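Local coordinates for putative periplasmic protein (Bacteroides eggerthii, PDB 4HBR) that is of unknown function, a putative periplasmic protein of the PF11396 family whose fold probably resembles that of beta-lactamase-inhibitor-like domains, at residues Y3-D6 with S7-I10; D63-A67 with A68-A72. One frame throughout, in Å; residues are numbered along the deposited sequence.

Interaction 1: residues Y3-D6 with S7-I10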
# COMPACT_ATOMS: atom_id res chain seq x y z
N TYR A 3 -3.76 -19.83 -4.40
CA TYR A 3 -2.86 -20.34 -5.43
C TYR A 3 -1.83 -19.30 -5.88
O TYR A 3 -2.15 -18.12 -6.07
CB TYR A 3 -3.61 -20.89 -6.66
CG TYR A 3 -2.68 -21.28 -7.79
CD1 TYR A 3 -1.91 -22.44 -7.72
CD2 TYR A 3 -2.47 -20.42 -8.87
CE1 TYR A 3 -0.99 -22.77 -8.72
CE2 TYR A 3 -1.54 -20.73 -9.87
CZ TYR A 3 -0.82 -21.91 -9.80
OH TYR A 3 0.08 -22.24 -10.79
N ALA A 4 -0.62 -19.80 -6.11
CA ALA A 4 0.53 -19.12 -6.67
C ALA A 4 1.48 -20.15 -7.25
O ALA A 4 1.69 -21.19 -6.62
CB ALA A 4 1.23 -18.30 -5.60
N PRO A 5 2.08 -19.91 -8.45
CA PRO A 5 3.05 -20.89 -8.98
C PRO A 5 4.24 -21.08 -8.04
O PRO A 5 4.57 -20.16 -7.28
CB PRO A 5 3.49 -20.28 -10.31
CG PRO A 5 2.49 -19.20 -10.62
CD PRO A 5 1.97 -18.72 -9.31
N ASP A 6 4.87 -22.26 -8.07
CA ASP A 6 6.01 -22.61 -7.22
C ASP A 6 7.14 -21.57 -7.31
O ASP A 6 7.68 -21.17 -6.28
CB ASP A 6 6.56 -24.01 -7.56
CG ASP A 6 5.72 -25.17 -7.04
OD1 ASP A 6 5.11 -25.03 -5.95
OD2 ASP A 6 5.71 -26.24 -7.69
N SER A 7 7.44 -21.11 -8.54
CA SER A 7 8.49 -20.11 -8.80
C SER A 7 8.24 -18.80 -8.05
O SER A 7 9.18 -18.19 -7.56
CB SER A 7 8.61 -19.84 -10.30
OG SER A 7 7.48 -19.16 -10.83
N VAL A 8 6.96 -18.39 -7.96
CA VAL A 8 6.51 -17.16 -7.31
C VAL A 8 6.66 -17.33 -5.79
O VAL A 8 7.16 -16.43 -5.10
CB VAL A 8 5.06 -16.79 -7.76
CG1 VAL A 8 4.46 -15.70 -6.90
CG2 VAL A 8 5.03 -16.38 -9.23
N GLN A 9 6.26 -18.50 -5.26
CA GLN A 9 6.38 -18.81 -3.83
C GLN A 9 7.85 -18.86 -3.39
O GLN A 9 8.18 -18.37 -2.31
CB GLN A 9 5.66 -20.13 -3.51
CG GLN A 9 4.14 -20.01 -3.61
CD GLN A 9 3.45 -21.26 -3.18
OE1 GLN A 9 3.47 -21.64 -2.01
NE2 GLN A 9 2.83 -21.95 -4.13
N ILE A 10 8.75 -19.42 -4.26
CA ILE A 10 10.20 -19.50 -4.01
C ILE A 10 10.80 -18.08 -4.00
O ILE A 10 11.60 -17.75 -3.11
CB ILE A 10 10.90 -20.46 -5.04
CG1 ILE A 10 10.55 -21.92 -4.73
CG2 ILE A 10 12.44 -20.27 -5.06
CD1 ILE A 10 10.61 -22.86 -5.90

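Interaction 2: residues D63-A67 with A68-A72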
# COMPACT_ATOMS: atom_id res chain seq x y z
N ASP A 63 2.67 8.49 12.46
CA ASP A 63 3.95 8.57 13.17
C ASP A 63 5.06 7.75 12.44
O ASP A 63 6.22 7.81 12.83
CB ASP A 63 3.82 8.15 14.66
CG ASP A 63 3.31 6.76 14.98
OD1 ASP A 63 3.15 5.95 14.05
OD2 ASP A 63 3.09 6.47 16.20
N GLU A 64 4.72 7.03 11.36
CA GLU A 64 5.69 6.28 10.58
C GLU A 64 6.17 7.01 9.32
O GLU A 64 7.23 6.68 8.79
CB GLU A 64 5.10 4.94 10.18
CG GLU A 64 4.79 4.02 11.35
CD GLU A 64 5.93 3.33 12.06
OE1 GLU A 64 7.06 3.29 11.51
OE2 GLU A 64 5.70 2.85 13.20
N VAL A 65 5.44 8.03 8.87
CA VAL A 65 5.70 8.69 7.60
C VAL A 65 6.89 9.66 7.67
O VAL A 65 7.19 10.22 8.75
CB VAL A 65 4.42 9.41 7.04
CG1 VAL A 65 3.22 8.47 7.06
CG2 VAL A 65 4.10 10.72 7.77
N PRO A 66 7.54 9.92 6.50
CA PRO A 66 8.57 10.99 6.45
C PRO A 66 8.00 12.32 6.95
O PRO A 66 6.83 12.59 6.71
CB PRO A 66 8.92 11.08 4.96
CG PRO A 66 8.48 9.79 4.35
CD PRO A 66 7.31 9.33 5.16
N ALA A 67 8.78 13.16 7.62
CA ALA A 67 8.31 14.43 8.20
C ALA A 67 7.69 15.37 7.13
O ALA A 67 6.71 16.04 7.42
CB ALA A 67 9.45 15.13 8.93
N ALA A 68 8.25 15.37 5.89
CA ALA A 68 7.72 16.20 4.80
C ALA A 68 6.27 15.81 4.46
O ALA A 68 5.47 16.69 4.19
CB ALA A 68 8.60 16.10 3.58
N VAL A 69 5.92 14.50 4.54
CA VAL A 69 4.58 13.97 4.27
C VAL A 69 3.65 14.35 5.44
O VAL A 69 2.54 14.83 5.22
CB VAL A 69 4.60 12.44 4.01
CG1 VAL A 69 3.19 11.85 3.92
CG2 VAL A 69 5.40 12.11 2.76
N PHE A 70 4.14 14.15 6.68
CA PHE A 70 3.43 14.48 7.91
C PHE A 70 3.01 15.94 7.91
O PHE A 70 1.85 16.23 8.21
CB PHE A 70 4.30 14.17 9.13
CG PHE A 70 3.60 14.43 10.45
CD1 PHE A 70 3.57 15.71 11.00
CD2 PHE A 70 3.01 13.38 11.16
CE1 PHE A 70 2.92 15.95 12.22
CE2 PHE A 70 2.40 13.62 12.41
CZ PHE A 70 2.34 14.90 12.92
N ASN A 71 3.94 16.86 7.60
CA ASN A 71 3.71 18.30 7.56
C ASN A 71 2.76 18.68 6.43
O ASN A 71 1.92 19.55 6.64
CB ASN A 71 5.03 19.05 7.43
CG ASN A 71 5.97 18.87 8.60
OD1 ASN A 71 5.57 18.55 9.72
ND2 ASN A 71 7.25 19.11 8.37
N ALA A 72 2.88 18.05 5.23
CA ALA A 72 1.97 18.33 4.10
C ALA A 72 0.56 17.88 4.46
O ALA A 72 -0.39 18.64 4.25
CB ALA A 72 2.45 17.64 2.81

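Interaction 1: residues Y3-D6 with S7-I10
Gln9 reaches back from the first turn of helix 6-15 to the loop before it, and its side chain meets that loop atom by atom. Gln9 CB lies 3.6 Å from Asp6 O. CG stands anti to the carbonyl carbon (chi1 -70°), beside the backbone N, which turns the chain back against the direction of the helix; there Gln9 CG packs 3.9 Å from Ala4 CB, with Pro5 O also close by. The chain stays extended to CD, and the amide then twists so that Gln9 NE2 donates to Ala4 O at 2.8 Å. This bond is bent, 144° at the hydrogen, and the donor sits above the carbonyl plane of Ala4 rather than on a lone pair. The main chain is thus gripped one residue ahead of the N-cap, by a side chain rather than by a helical N-H.

Pro5 is the N-cap of helix 6-15, the first helix of a chain whose strands form one meandering antiparallel sheet. Pro5 O takes Gln9 N at 3.1 Å, in the carbonyl plane, and a weaker, more bent bond from Val8 N. Asp6 O then accepts Ile10 N at 2.9 Å, and the aliphatic CG1 and CD1 of Ile10 crowd round the same oxygen.

On the Val8 side the contact is apolar. Val8 CG2 rests 3.9 Å from Pro5 CD, beside the ring, and the two side chains cross obliquely. Val8 CG1 is turned to Ala4 CB, a looser approach of 4.3 Å. Trp24 of strand 23-27 touches the side chains of Ala4, Val8 and Gln9, while Ala50 touches Ser7 and Val8.

Interaction 2: residues D63-A67 with A68-A72
Pro66 O is gripped by two backbone N-H groups of helix 67-75: Phe70 N at 3.1 Å, nearly straight at 168° and in the carbonyl plane, and Val69 N in a weak, strongly bent bond. Pro66 is the N-cap, so this oxygen opens the helix that follows strand 52-58 in the antiparallel sheet. One residue on, Ala67 O accepts Asn71 N at 2.9 Å.

Val65, just ahead of the cap, packs its side chain on the first turn. With Val65 CG1 anti to the carbonyl carbon (chi1 -49°), CG2 falls between the backbone N and the carbonyl carbon, a placing that directs this methyl at the helix. Val65 CG2 reaches Phe70 N at 3.6 Å, with Phe70 CB and Val69 CG1 just beyond. The Val65 and Phe70 side chains cross at about a right angle. Phe70 CG is anti to its own N, chi1 -177°, and the ring leads off from the loop; Val65 CG2 lies at the ring edge, near its plane, while Leu62 also touches Phe70.

Val69 turns its other methyl to the proline, the two side chains lying side by side and pointing the same way. Val98 of strand 97-104 touches Val65, Pro66 and Val69, and Phe115 of strand 109-115 also touches Val69, which joins the helix start to the sheet. Val69 CG2 stops 4.1 Å from Pro66 CD.

Both interactions are helix starts with proline at the N-cap, opening helices 6-15 and 67-75. They lie on opposite sides of the chain's centre, with their own centres about 36 Å apart and no touch between them. Interaction 1 is partly buried and interaction 2 is a surface contact, yet each has one buried valine in the first turn, packed against the cap proline. Residues 3-10 add a polar side-chain bond to the loop backbone; in residues 63-72 the residue before the cap meets the helix through a valine methyl, without a side-chain hydrogen bond across the contact. Their sheet neighbours differ too: the outermost strand 23-27 for interaction 1, the inner strands 97-104 and 109-115 for interaction 2.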